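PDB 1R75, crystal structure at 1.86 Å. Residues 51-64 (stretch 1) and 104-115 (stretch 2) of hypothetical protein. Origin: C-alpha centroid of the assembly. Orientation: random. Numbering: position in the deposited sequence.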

# COMPACT_ATOMS: atom_id res chain seq x y z
N ARG A 51 10.16 -11.21 0.55
CA ARG A 51 9.76 -10.78 -0.78
C ARG A 51 8.31 -10.18 -0.79
O ARG A 51 7.47 -10.56 -1.60
N ARG A 52 8.11 -9.24 0.08
CA ARG A 52 6.78 -8.76 0.45
C ARG A 52 6.75 -7.26 0.53
O ARG A 52 7.69 -6.60 1.04
N TRP A 53 5.63 -6.69 0.11
CA TRP A 53 5.35 -5.28 0.30
C TRP A 53 4.11 -5.07 1.14
O TRP A 53 3.12 -5.82 0.99
N ALA A 54 4.17 -4.04 1.93
CA ALA A 54 3.10 -3.52 2.70
C ALA A 54 3.06 -2.00 2.62
O ALA A 54 4.04 -1.38 2.23
N PHE A 55 1.90 -1.43 2.93
CA PHE A 55 1.71 0.02 3.03
C PHE A 55 1.29 0.39 4.44
O PHE A 55 0.49 -0.31 5.11
N TYR A 56 1.84 1.50 4.91
CA TYR A 56 1.50 2.07 6.19
C TYR A 56 1.01 3.51 5.96
O TYR A 56 1.64 4.26 5.22
N ASN A 57 -0.12 3.86 6.55
CA ASN A 57 -0.74 5.16 6.44
C ASN A 57 -0.47 5.86 7.82
O ASN A 57 -1.01 5.43 8.85
N ASP A 58 0.43 6.87 7.81
CA ASP A 58 0.76 7.66 9.00
C ASP A 58 -0.19 8.88 9.26
O ASP A 58 0.04 9.69 10.14
N SER A 59 -1.27 8.98 8.51
CA SER A 59 -2.30 9.94 8.80
C SER A 59 -3.23 9.48 9.88
O SER A 59 -3.61 8.33 9.93
N LYS A 60 -3.72 10.40 10.70
CA LYS A 60 -4.80 10.08 11.65
C LYS A 60 -6.14 10.19 11.01
O LYS A 60 -7.09 9.64 11.54
N GLU A 61 -6.22 10.92 9.90
CA GLU A 61 -7.51 11.39 9.37
C GLU A 61 -7.91 10.95 7.99
O GLU A 61 -9.07 11.23 7.57
N LEU A 62 -6.97 10.34 7.24
CA LEU A 62 -7.21 9.98 5.81
C LEU A 62 -7.29 8.48 5.58
O LEU A 62 -6.55 7.78 6.18
N ILE A 63 -8.17 8.05 4.68
CA ILE A 63 -8.15 6.72 4.07
C ILE A 63 -7.54 6.85 2.68
O ILE A 63 -7.90 7.78 1.93
N ILE A 64 -6.58 5.98 2.39
CA ILE A 64 -5.77 6.09 1.16
C ILE A 64 -6.10 4.90 0.30
O ILE A 64 -6.19 3.78 0.81
N GLU A 104 -4.74 -3.58 -5.75
CA GLU A 104 -5.23 -2.39 -5.11
C GLU A 104 -5.70 -2.70 -3.71
O GLU A 104 -6.23 -3.83 -3.46
N VAL A 105 -5.58 -1.71 -2.82
CA VAL A 105 -5.99 -1.88 -1.43
C VAL A 105 -6.34 -0.49 -0.89
O VAL A 105 -5.84 0.54 -1.36
N ASP A 106 -7.22 -0.46 0.09
CA ASP A 106 -7.41 0.75 0.90
C ASP A 106 -6.71 0.67 2.23
O ASP A 106 -6.74 -0.36 2.84
N VAL A 107 -6.12 1.77 2.72
CA VAL A 107 -5.33 1.74 3.89
C VAL A 107 -5.90 2.82 4.85
O VAL A 107 -5.85 4.03 4.56
N ARG A 108 -6.49 2.35 5.94
CA ARG A 108 -7.15 3.24 6.89
C ARG A 108 -6.11 3.95 7.72
O ARG A 108 -4.91 3.55 7.79
N PRO A 109 -6.52 5.00 8.41
CA PRO A 109 -5.59 5.75 9.28
C PRO A 109 -4.79 4.88 10.25
O PRO A 109 -5.42 4.11 10.98
N LEU A 110 -3.48 5.06 10.27
CA LEU A 110 -2.46 4.37 11.12
C LEU A 110 -2.37 2.85 10.91
O LEU A 110 -1.74 2.15 11.70
N GLU A 111 -3.01 2.36 9.86
CA GLU A 111 -3.04 0.98 9.55
C GLU A 111 -1.90 0.57 8.70
O GLU A 111 -1.42 1.33 7.89
N THR A 112 -1.49 -0.69 8.85
CA THR A 112 -0.60 -1.39 7.91
C THR A 112 -1.42 -2.41 7.09
O THR A 112 -2.17 -3.20 7.68
N GLN A 113 -1.39 -2.35 5.76
CA GLN A 113 -1.98 -3.33 4.87
C GLN A 113 -0.86 -4.10 4.15
O GLN A 113 -0.11 -3.50 3.39
N MET A 114 -0.83 -5.44 4.30
CA MET A 114 -0.05 -6.31 3.39
C MET A 114 -0.64 -6.14 1.96
O MET A 114 -1.83 -6.03 1.76
N PHE A 115 0.26 -6.08 0.98
CA PHE A 115 -0.09 -5.80 -0.36
C PHE A 115 0.18 -6.93 -1.30
O PHE A 115 -0.79 -7.56 -1.90

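Stretch 1 packs against stretch 2 as two antiparallel pairings: strand 52-57 runs beside strand 112-115, and strand 62-64 beside strand 104-107, with the type II turn from Arg-108 to Glu-111 joining the two partners. Arg-51 stays out of reach. Arg-52 (chi1 t) leaves its backbone sideways, but its end comes nearer, bringing CD to 4.0 Å from SD of Met-114. Trp-53, in the m rotamer, places CE3 at 3.8 Å from CD2 of Phe-115, lying at the edge of the Phe-115 ring, while its backbone O accepts a hydrogen bond from Phe-115 N (2.9 Å).

From here the side chains alternate between the faces of the sheet. Ala-54 shares one face with Met-114 and Thr-112; its CB lies 3.8 Å from CE of Met-114, whose chi1 and chi2 are both m. Phe-55 projects from the other face, and its backbone N and O form a reciprocal pair of hydrogen bonds with O and N of Gln-113. Its ring, with chi1 m, turns its edge toward the face of Phe-115 (chi1 t), with CE2 3.4 Å from CD2 of Phe-115 and the planes at 62°. The same side chain also meets the valines of strand 104-107: CB is 4.1 Å from CG2 of Val-107, and CD2 is 4.3 Å from CG1 of Val-105. Phe-55 thus bridges both strands of stretch 2.

Tyr-56 returns to the face of Ala-54. In the t rotamer its ring reaches toward the turn, where Leu-110 O approaches the ring edge at 3.5 Å from CE1, and CD1 lies 3.7 Å from OG1 of Thr-112.

Asn-57 points toward stretch 2 and makes the only side-chain hydrogen bond across the stretches. With chi1 t, its ND2 donates to Val-107 O (2.9 Å) and to Leu-62 O (2.8 Å), while its OD1 accepts from Ser-59 N (2.9 Å). One amide therefore ties the loop and the second strand of stretch 1 to the end of strand 104-107; its CB also packs 3.5 Å from CG1 of Val-107.

Beyond it, Asp-58 and Lys-60 point away. The turn instead meets backbone: CB of Pro-109 sits 3.3 Å from Lys-60 O in the loop, and CG of Pro-109 3.3 Å from Leu-62 O at the start of the second strand. Ser-59 OG accepts from Glu-61 N (3.0 Å), bracing the loop internally. Ile-63, extended with both chi angles t, sets CD1 4.2 Å from CB of Asp-106 and 4.3 Å from CG of Arg-108. Ile-64 (chi1 m) shares its face with Val-107, and their backbones exchange two hydrogen bonds.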

# COMPACT_ATOMS: atom_id res chain seq x y z
CB ARG A 51 9.93 -11.87 -1.80
CG ARG A 51 11.43 -12.08 -2.14
CD ARG A 51 11.77 -13.27 -3.08
NE ARG A 51 10.90 -13.43 -4.26
CZ ARG A 51 10.12 -14.51 -4.47
NH1 ARG A 51 10.04 -15.50 -3.57
NH2 ARG A 51 9.38 -14.59 -5.57
CB ARG A 52 6.52 -9.32 1.80
CG ARG A 52 5.25 -9.13 2.40
CD ARG A 52 5.16 -10.14 3.65
NE ARG A 52 5.96 -9.69 4.80
CZ ARG A 52 6.39 -10.49 5.78
NH1 ARG A 52 6.10 -11.83 5.79
NH2 ARG A 52 7.07 -9.97 6.77
CB TRP A 53 5.05 -4.65 -1.00
CG TRP A 53 6.10 -4.44 -1.97
CD1 TRP A 53 7.39 -4.89 -1.97
CD2 TRP A 53 5.94 -3.67 -3.18
NE1 TRP A 53 8.04 -4.46 -3.13
CE2 TRP A 53 7.16 -3.74 -3.90
CE3 TRP A 53 4.87 -2.97 -3.74
CZ2 TRP A 53 7.33 -3.07 -5.14
CZ3 TRP A 53 5.07 -2.27 -4.97
CH2 TRP A 53 6.24 -2.38 -5.65
CB ALA A 54 3.24 -3.95 4.12
CB PHE A 55 0.62 0.47 2.05
CG PHE A 55 1.04 0.41 0.65
CD1 PHE A 55 2.02 1.26 0.18
CD2 PHE A 55 0.46 -0.50 -0.22
CE1 PHE A 55 2.40 1.20 -1.23
CE2 PHE A 55 0.81 -0.56 -1.56
CZ PHE A 55 1.83 0.28 -2.05
CB TYR A 56 2.71 2.00 7.16
CG TYR A 56 2.51 2.85 8.38
CD1 TYR A 56 1.54 2.51 9.33
CD2 TYR A 56 3.23 4.01 8.57
CE1 TYR A 56 1.29 3.33 10.42
CE2 TYR A 56 2.98 4.85 9.66
CZ TYR A 56 2.05 4.48 10.58
OH TYR A 56 1.79 5.26 11.64
CB ASN A 57 -2.20 4.96 6.09
CG ASN A 57 -3.03 6.28 6.11
OD1 ASN A 57 -2.54 7.38 6.47
ND2 ASN A 57 -4.28 6.16 5.75
CB ASP A 58 2.20 8.10 8.89
CG ASP A 58 2.79 8.55 10.22
OD1 ASP A 58 2.56 7.90 11.27
OD2 ASP A 58 3.51 9.56 10.25
CB SER A 59 -3.14 10.22 7.56
OG SER A 59 -4.04 11.24 7.88
CB LYS A 60 -4.80 11.07 12.87
CG LYS A 60 -3.49 11.08 13.65
CD LYS A 60 -3.60 12.03 14.90
CE LYS A 60 -2.50 13.07 14.95
NZ LYS A 60 -2.43 14.01 13.78
CB GLU A 61 -7.59 12.95 9.34
CG GLU A 61 -6.50 13.76 10.05
CD GLU A 61 -6.94 15.22 10.35
OE1 GLU A 61 -7.64 15.87 9.49
OE2 GLU A 61 -6.61 15.75 11.46
CB LEU A 62 -6.03 10.47 4.95
CG LEU A 62 -5.77 11.99 4.99
CD1 LEU A 62 -4.71 12.34 4.00
CD2 LEU A 62 -6.98 12.69 4.65
CB ILE A 63 -9.51 6.05 4.05
CG1 ILE A 63 -9.42 4.70 3.34
CG2 ILE A 63 -10.53 6.81 3.38
CD1 ILE A 63 -10.74 3.93 3.44
CB ILE A 64 -4.29 6.16 1.45
CG1 ILE A 64 -3.98 7.42 2.32
CG2 ILE A 64 -3.45 6.07 0.14
CD1 ILE A 64 -2.65 7.45 2.85
CB GLU A 104 -6.32 -1.77 -5.93
CG GLU A 104 -7.59 -2.48 -5.97
CD GLU A 104 -8.64 -1.80 -6.93
OE1 GLU A 104 -8.62 -0.56 -7.14
OE2 GLU A 104 -9.51 -2.53 -7.46
CB VAL A 105 -4.87 -2.60 -0.56
CG1 VAL A 105 -3.69 -1.68 -0.31
CG2 VAL A 105 -5.45 -3.25 0.70
CB ASP A 106 -8.91 0.94 1.13
CG ASP A 106 -9.66 1.10 -0.16
OD1 ASP A 106 -9.17 1.81 -1.07
OD2 ASP A 106 -10.77 0.53 -0.37
CB VAL A 107 -3.89 2.06 3.62
CG1 VAL A 107 -3.02 1.82 4.85
CG2 VAL A 107 -3.37 1.31 2.42
CB ARG A 108 -8.12 2.46 7.78
CG ARG A 108 -9.30 1.93 6.98
CD ARG A 108 -10.10 0.89 7.73
NE ARG A 108 -10.76 -0.09 6.85
CZ ARG A 108 -10.15 -0.98 5.99
NH1 ARG A 108 -8.81 -1.07 5.83
NH2 ARG A 108 -10.92 -1.77 5.24
CB PRO A 109 -6.54 6.72 10.03
CG PRO A 109 -7.67 6.91 9.16
CD PRO A 109 -7.87 5.59 8.43
CB LEU A 110 -2.70 4.71 12.64
CG LEU A 110 -2.82 6.22 12.85
CD1 LEU A 110 -3.14 6.56 14.36
CD2 LEU A 110 -1.62 6.93 12.39
CB GLU A 111 -4.34 0.70 8.80
CG GLU A 111 -4.88 -0.67 8.79
CD GLU A 111 -6.28 -0.70 8.15
OE1 GLU A 111 -6.40 -0.38 6.91
OE2 GLU A 111 -7.28 -0.99 8.90
CB THR A 112 0.52 -2.13 8.67
OG1 THR A 112 1.29 -1.21 9.47
CG2 THR A 112 1.62 -2.68 7.76
CB GLN A 113 -2.97 -2.65 3.88
CG GLN A 113 -4.22 -2.23 4.55
CD GLN A 113 -5.24 -3.41 4.65
OE1 GLN A 113 -4.85 -4.56 4.80
NE2 GLN A 113 -6.49 -3.12 4.50
CB MET A 114 -0.18 -7.78 3.85
CG MET A 114 0.45 -7.99 5.19
SD MET A 114 2.30 -7.70 5.06
CE MET A 114 2.15 -6.84 6.31
CB PHE A 115 0.63 -4.51 -0.73
CG PHE A 115 0.19 -3.94 -2.06
CD1 PHE A 115 -1.14 -3.70 -2.30
CD2 PHE A 115 1.15 -3.61 -3.08
CE1 PHE A 115 -1.55 -3.13 -3.52
CE2 PHE A 115 0.70 -3.12 -4.30
CZ PHE A 115 -0.65 -2.85 -4.49